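Local coordinates for nucleotidyltransferase-like protein (Exiguobacterium sibiricum, PDB 3C18), which probably transfers nucleotides, joining a nucleotidyltransferase-like domain to a substrate-binding helical domain and a helix-turn-helix domain, at the interface of chains A and B. Coordinates in Å, arbitrary orientation; residue numbers count along the deposited sequence, not the author numbering. Chains: chain A/B, Nucleotidyltransferase-like protein.

The interface of chains A and B. Residues chain A 174-178; chain B 140, 145, 148, 152.
The loop at A:Val174 and A:Val175 and the first turn of helix 176-183 of chain A meet the ends of helices 116-142 and 146-167 of chain B and the turn between them. B:Asp148 carries the contact. Its CG lies anti to the carbonyl carbon (chi1 -74°), and its carboxylate reaches the N-terminus of the chain A helix tip first. OD1 of B:Asp148 accepts a nearly straight hydrogen bond from the backbone N of A:Trp177 (3.0 Å, 173° at H), through its syn lone pair. The carboxylate caps the helix from the other subunit, and the helix end would probably favour its negative charge, although OE2 of A:Glu178, 4.6 Å from OD2 of B:Asp148, may work against it. The N of A:Val176 is also close to OD1, but its N-H points elsewhere. OD2 of B:Asp148 lies 3.5 Å from CB of A:Trp177. An alanine at B:Asp148 would remove this carboxylate and would probably leave the A:Trp177 amide without its partner across the interface. A:Glu178 bends at chi2 (-78°) and sends OE2 to ND2 of B:Asn145, 2.6 Å away. This hydrogen bond is strongly bent; the carboxylate accepts through its anti lone pair, and its plane stands nearly perpendicular to the amide. A:Val174 and A:Val175 add an apolar flank. CG1 of A:Val175 touches CD2 of B:Leu140 at 3.7 Å, the side chains crossing obliquely. CG1 of A:Val174, anti to its backbone N, meets CD1 of B:Leu140 at 4.0 Å and lies near NE2 of B:His152. The patch falls within the YgxA-like substrate-binding region of both chains and, with its symmetric twin, forms part of a two-fold interface consistent with a dimer.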
ATOM      1  N   VAL A 174       7.693   7.412  12.367  1.00 44.99           N
ATOM      2  CA  VAL A 174       6.788   6.423  12.973  1.00 44.07           C
ATOM      3  C   VAL A 174       5.992   7.065  14.104  1.00 38.27           C
ATOM      4  O   VAL A 174       4.854   6.694  14.370  1.00 38.24           O
ATOM      5  CB  VAL A 174       7.538   5.153  13.491  1.00 45.03           C
ATOM      6  CG1 VAL A 174       6.552   4.171  14.124  1.00 46.28           C
ATOM      7  CG2 VAL A 174       8.273   4.472  12.339  1.00 50.41           C
ATOM      8  N   VAL A 175       6.606   8.043  14.748  1.00 37.54           N
ATOM      9  CA  VAL A 175       5.968   8.748  15.865  1.00 38.37           C
ATOM     10  C   VAL A 175       5.412  10.064  15.388  1.00 38.93           C
ATOM     11  O   VAL A 175       5.713  11.135  15.917  1.00 41.50           O
ATOM     12  CB  VAL A 175       6.896   8.983  17.087  1.00 38.78           C
ATOM     13  CG1 VAL A 175       7.237   7.646  17.731  1.00 42.52           C
ATOM     14  CG2 VAL A 175       8.159   9.801  16.707  1.00 41.27           C
ATOM     15  N   VAL A 176       4.557   9.963  14.401  1.00 38.20           N
ATOM     16  CA  VAL A 176       3.998  11.144  13.755  1.00 38.96           C
ATOM     17  C   VAL A 176       3.154  12.046  14.664  1.00 39.14           C
ATOM     18  O   VAL A 176       3.174  13.274  14.513  1.00 40.93           O
ATOM     19  CB  VAL A 176       3.193  10.771  12.504  1.00 40.15           C
ATOM     20  CG1 VAL A 176       1.810  10.242  12.906  1.00 40.05           C
ATOM     21  CG2 VAL A 176       3.117  11.987  11.571  1.00 39.68           C
ATOM     22  N   TRP A 177       2.416  11.465  15.604  1.00 38.31           N
ATOM     23  CA  TRP A 177       1.566  12.286  16.519  1.00 36.14           C
ATOM     24  C   TRP A 177       2.403  13.177  17.418  1.00 38.71           C
ATOM     25  O   TRP A 177       2.001  14.278  17.800  1.00 31.62           O
ATOM     26  CB  TRP A 177       0.585  11.441  17.365  1.00 34.62           C
ATOM     27  CG  TRP A 177      -0.535  10.939  16.533  1.00 32.46           C
ATOM     28  CD1 TRP A 177      -0.793   9.654  16.193  1.00 34.24           C
ATOM     29  CD2 TRP A 177      -1.490  11.737  15.833  1.00 31.99           C
ATOM     30  NE1 TRP A 177      -1.867   9.591  15.340  1.00 37.37           N
ATOM     31  CE2 TRP A 177      -2.321  10.859  15.106  1.00 31.70           C
ATOM     32  CE3 TRP A 177      -1.726  13.106  15.747  1.00 33.43           C
ATOM     33  CZ2 TRP A 177      -3.379  11.306  14.316  1.00 30.19           C
ATOM     34  CZ3 TRP A 177      -2.792  13.552  14.957  1.00 31.02           C
ATOM     35  CH2 TRP A 177      -3.594  12.656  14.252  1.00 31.33           C
ATOM     36  N   GLU A 178       3.588  12.682  17.734  1.00 41.69           N
ATOM     37  CA  GLU A 178       4.547  13.444  18.546  1.00 46.37           C
ATOM     38  C   GLU A 178       4.992  14.655  17.745  1.00 43.14           C
ATOM     39  O   GLU A 178       5.015  15.773  18.235  1.00 46.01           O
ATOM     40  CB  GLU A 178       5.783  12.596  18.870  1.00 49.12           C
ATOM     41  CG  GLU A 178       5.487  11.301  19.632  1.00 58.72           C
ATOM     42  CD  GLU A 178       5.237  11.535  21.106  1.00 69.91           C
ATOM     43  OE1 GLU A 178       4.992  12.705  21.483  1.00 76.19           O
ATOM     44  OE2 GLU A 178       5.292  10.551  21.884  1.00 74.35           O
TER
ATOM     45  N   LEU B 140       5.933   0.730  20.553  1.00 41.63           N
ATOM     46  CA  LEU B 140       5.627   2.136  20.762  1.00 41.11           C
ATOM     47  C   LEU B 140       5.044   2.293  22.160  1.00 40.10           C
ATOM     48  O   LEU B 140       5.351   3.232  22.884  1.00 41.66           O
ATOM     49  CB  LEU B 140       4.655   2.675  19.688  1.00 41.19           C
ATOM     50  CG  LEU B 140       5.262   2.982  18.311  1.00 41.65           C
ATOM     51  CD1 LEU B 140       4.187   3.224  17.251  1.00 40.76           C
ATOM     52  CD2 LEU B 140       6.196   4.180  18.397  1.00 41.90           C
ATOM     53  N   ASN B 145       4.734   5.961  24.054  1.00 47.53           N
ATOM     54  CA  ASN B 145       4.173   6.734  22.913  1.00 46.06           C
ATOM     55  C   ASN B 145       2.753   6.268  22.595  1.00 43.60           C
ATOM     56  O   ASN B 145       2.511   5.591  21.606  1.00 40.90           O
ATOM     57  CB  ASN B 145       5.016   6.574  21.651  1.00 46.86           C
ATOM     58  CG  ASN B 145       6.417   7.138  21.789  1.00 54.32           C
ATOM     59  OD1 ASN B 145       7.394   6.523  21.354  1.00 49.40           O
ATOM     60  ND2 ASN B 145       6.520   8.306  22.408  1.00 57.84           N
ATOM     61  N   ASP B 148       0.611   7.144  19.186  1.00 30.44           N
ATOM     62  CA  ASP B 148       1.169   6.477  18.034  1.00 32.53           C
ATOM     63  C   ASP B 148       0.989   4.965  18.154  1.00 34.02           C
ATOM     64  O   ASP B 148       0.769   4.257  17.177  1.00 35.35           O
ATOM     65  CB  ASP B 148       2.625   6.877  17.836  1.00 31.12           C
ATOM     66  CG  ASP B 148       2.747   8.289  17.301  1.00 39.99           C
ATOM     67  OD1 ASP B 148       2.369   8.498  16.120  1.00 40.78           O
ATOM     68  OD2 ASP B 148       3.213   9.181  18.047  1.00 46.15           O
ATOM     69  N   HIS B 152      -1.300   1.939  15.622  1.00 38.95           N
ATOM     70  CA  HIS B 152      -0.867   0.644  15.097  1.00 36.36           C
ATOM     71  C   HIS B 152      -1.696  -0.455  15.648  1.00 35.39           C
ATOM     72  O   HIS B 152      -1.949  -1.433  14.976  1.00 34.55           O
ATOM     73  CB  HIS B 152       0.611   0.384  15.380  1.00 38.16           C
ATOM     74  CG  HIS B 152       1.499   1.272  14.599  1.00 38.83           C
ATOM     75  ND1 HIS B 152       1.891   0.975  13.314  1.00 43.31           N
ATOM     76  CD2 HIS B 152       2.011   2.491  14.882  1.00 40.52           C
ATOM     77  CE1 HIS B 152       2.631   1.965  12.847  1.00 45.52           C
ATOM     78  NE2 HIS B 152       2.722   2.895  13.781  1.00 45.03           N
TER